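Local coordinates for protein ATP-dependent 6-phosphofructokinase isozyme 2 (Escherichia coli, PDB 3UMO) that catalyses the ATP-dependent phosphorylation of fructose 6-phosphate to fructose 1,6-bisphosphate, the first committing step of glycolysis, working as a homodimer with magnesium as cofactor, at residues S257-M262 with F278-G283. Sequence-based numbering, arbitrary orientation.
Sequences SMVGAM and FGVAAG. With ATP (adenosine-5'-triphosphate), chain E.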
loop_
_atom_site.group_PDB
_atom_site.type_symbol
_atom_site.label_atom_id
_atom_site.label_comp_id
_atom_site.label_asym_id
_atom_site.label_seq_id
_atom_site.Cartn_x
_atom_site.Cartn_y
_atom_site.Cartn_z
ATOM N N SER A 257 25.903 -10.729 -6.098
ATOM C CA SER A 257 26.304 -12.125 -5.996
ATOM C C SER A 257 26.728 -12.640 -7.359
ATOM O O SER A 257 27.753 -13.315 -7.483
ATOM C CB SER A 257 25.164 -12.988 -5.450
ATOM O OG SER A 257 24.917 -12.680 -4.085
ATOM N N MET A 258 25.936 -12.328 -8.381
ATOM C CA MET A 258 26.290 -12.712 -9.746
ATOM C C MET A 258 27.631 -12.121 -10.174
ATOM O O MET A 258 28.470 -12.822 -10.756
ATOM C CB MET A 258 25.195 -12.285 -10.732
ATOM C CG MET A 258 25.650 -12.323 -12.185
ATOM S SD MET A 258 24.291 -12.035 -13.335
ATOM C CE MET A 258 23.788 -13.720 -13.683
ATOM N N VAL A 259 27.836 -10.833 -9.908
ATOM C CA VAL A 259 29.104 -10.196 -10.270
ATOM C C VAL A 259 30.298 -10.830 -9.554
ATOM O O VAL A 259 31.341 -11.073 -10.177
ATOM C CB VAL A 259 29.068 -8.669 -10.053
ATOM C CG1 VAL A 259 30.453 -8.067 -10.242
ATOM C CG2 VAL A 259 28.075 -8.041 -11.018
ATOM N N GLY A 260 30.134 -11.116 -8.263
ATOM C CA GLY A 260 31.173 -11.786 -7.493
ATOM C C GLY A 260 31.564 -13.116 -8.113
ATOM O O GLY A 260 32.754 -13.417 -8.274
ATOM N N ALA A 261 30.559 -13.899 -8.491
ATOM C CA ALA A 261 30.793 -15.206 -9.102
ATOM C C ALA A 261 31.485 -15.097 -10.452
ATOM O O ALA A 261 32.403 -15.869 -10.759
ATOM C CB ALA A 261 29.483 -15.963 -9.248
ATOM N N MET A 262 31.025 -14.169 -11.284
ATOM C CA MET A 262 31.627 -14.029 -12.603
ATOM C C MET A 262 33.058 -13.515 -12.508
ATOM O O MET A 262 33.914 -13.900 -13.302
ATOM C CB MET A 262 30.766 -13.154 -13.521
ATOM C CG MET A 262 29.424 -13.819 -13.834
ATOM S SD MET A 262 28.515 -13.046 -15.178
ATOM C CE MET A 262 28.364 -11.351 -14.599
ATOM N N PHE A 278 28.056 -19.785 -13.704
ATOM C CA PHE A 278 28.381 -19.589 -12.299
ATOM C C PHE A 278 27.742 -18.297 -11.802
ATOM O O PHE A 278 27.265 -18.226 -10.667
ATOM C CB PHE A 278 29.897 -19.552 -12.101
ATOM C CG PHE A 278 30.330 -19.764 -10.680
ATOM C CD1 PHE A 278 29.942 -20.901 -9.989
ATOM C CD2 PHE A 278 31.147 -18.842 -10.039
ATOM C CE1 PHE A 278 30.344 -21.109 -8.678
ATOM C CE2 PHE A 278 31.552 -19.046 -8.719
ATOM C CZ PHE A 278 31.149 -20.178 -8.042
ATOM N N GLY A 279 27.708 -17.283 -12.665
ATOM C CA GLY A 279 27.044 -16.028 -12.341
ATOM C C GLY A 279 25.559 -16.221 -12.057
ATOM O O GLY A 279 25.032 -15.712 -11.063
ATOM N N VAL A 280 24.870 -16.939 -12.939
ATOM C CA VAL A 280 23.453 -17.217 -12.731
ATOM C C VAL A 280 23.247 -18.062 -11.476
ATOM O O VAL A 280 22.313 -17.818 -10.706
ATOM C CB VAL A 280 22.808 -17.896 -13.964
ATOM C CG1 VAL A 280 21.465 -18.544 -13.600
ATOM C CG2 VAL A 280 22.620 -16.870 -15.069
ATOM N N ALA A 281 24.119 -19.047 -11.267
ATOM C CA ALA A 281 24.015 -19.892 -10.076
ATOM C C ALA A 281 24.094 -19.068 -8.793
ATOM O O ALA A 281 23.288 -19.259 -7.877
ATOM C CB ALA A 281 25.081 -20.998 -10.082
ATOM N N ALA A 282 25.055 -18.152 -8.726
ATOM C CA ALA A 282 25.214 -17.321 -7.532
ATOM C C ALA A 282 24.098 -16.294 -7.397
ATOM O O ALA A 282 23.590 -16.055 -6.294
ATOM C CB ALA A 282 26.567 -16.630 -7.538
ATOM N N GLY A 283 23.739 -15.652 -8.509
ATOM C CA GLY A 283 22.652 -14.689 -8.493
ATOM C C GLY A 283 21.360 -15.321 -7.985
ATOM O O GLY A 283 20.669 -14.772 -7.126
HETATM P PG ATP E . 20.327 -6.051 -8.285
HETATM O O1G ATP E . 21.481 -5.127 -8.452
HETATM O O2G ATP E . 20.607 -6.794 -6.981
HETATM O O3G ATP E . 19.011 -5.355 -8.239
HETATM P PB ATP E . 20.350 -6.781 -10.928
HETATM O O1B ATP E . 19.052 -6.016 -11.328
HETATM O O2B ATP E . 21.654 -6.068 -11.343
HETATM O O3B ATP E . 20.362 -7.159 -9.378
HETATM P PA ATP E . 19.329 -9.301 -11.875
HETATM O O1A ATP E . 17.992 -8.873 -11.346
HETATM O O2A ATP E . 19.294 -9.724 -13.345
HETATM O O3A ATP E . 20.388 -8.182 -11.678
HETATM O "O5'" ATP E . 19.856 -10.495 -10.935
HETATM C "C5'" ATP E . 20.993 -11.198 -11.302
HETATM C "C4'" ATP E . 20.894 -12.656 -11.342
HETATM O "O4'" ATP E . 20.234 -13.094 -10.135
HETATM C "C3'" ATP E . 20.004 -13.132 -12.414
HETATM O "O3'" ATP E . 20.665 -13.236 -13.618
HETATM C "C2'" ATP E . 19.534 -14.427 -11.893
HETATM O "O2'" ATP E . 20.529 -15.363 -11.984
HETATM C "C1'" ATP E . 19.323 -14.119 -10.461
HETATM N N9 ATP E . 17.954 -13.680 -10.198
HETATM C C8 ATP E . 17.537 -12.407 -10.072
HETATM N N7 ATP E . 16.201 -12.433 -9.838
HETATM C C5 ATP E . 15.782 -13.716 -9.817
HETATM C C6 ATP E . 14.540 -14.327 -9.617
HETATM N N6 ATP E . 13.305 -13.513 -9.362
HETATM N N1 ATP E . 14.471 -15.668 -9.663
HETATM C C2 ATP E . 15.563 -16.417 -9.892
HETATM N N3 ATP E . 16.761 -15.858 -10.083
HETATM C C4 ATP E . 16.900 -14.521 -10.048
#
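Ala-261 and Ala-282 meet methyl to methyl where two roughly antiparallel helices touch, their CB atoms 3.4 Å apart, tighter than usual for two carbons. Small residues let the two segment axes come within 7.2 Å, at 145° between their N-to-C directions. Gly-279 shows why: its CA faces CG of Met-262 at 3.6 Å, and a CB there would run into that same carbon. CB of Ala-261 also touches CD2 of Phe-278, whose ring, swung round with CG anti to the backbone N (chi1 -163°), presents its edge in plane to Ala-261 O, 3.3 Å from CD2. Tyr-304 of helix 297-307 meets this ring edge-to-face.

Backbone oxygens supply the weaker polar contacts. Gly-279 O, already accepting from Gly-283 N within its own helix, also receives a CA-H...O contact from Met-258 (CA to O 3.5 Å). Ser-257 spends its hydroxyl on Gly-253 O and Cys-295 N and turns its CB to Ala-282 O.

The third group of contacts reaches the nucleotide. Met-258 runs out extended and then bends at chi3 (-93°), bringing CE to 3.6 Å from Val-280 CG2 and 3.2 Å from ATP O3'; a flexible, unbranched thioether can follow the path between Val-280 and the ribose. With an alanine here, Val-280 CG2 is likely to be left without its methyl partner and a gap to open beside the ribose. Val-280 O accepts a weak hydrogen bond from ATP O2', while Gly-283, lacking a CB that would clash with O4', lets the sugar lie against the helix backbone. The close-packed helix pair thus forms part of the ribose side of the nucleotide site in this ribokinase-like, PfkB-family fold.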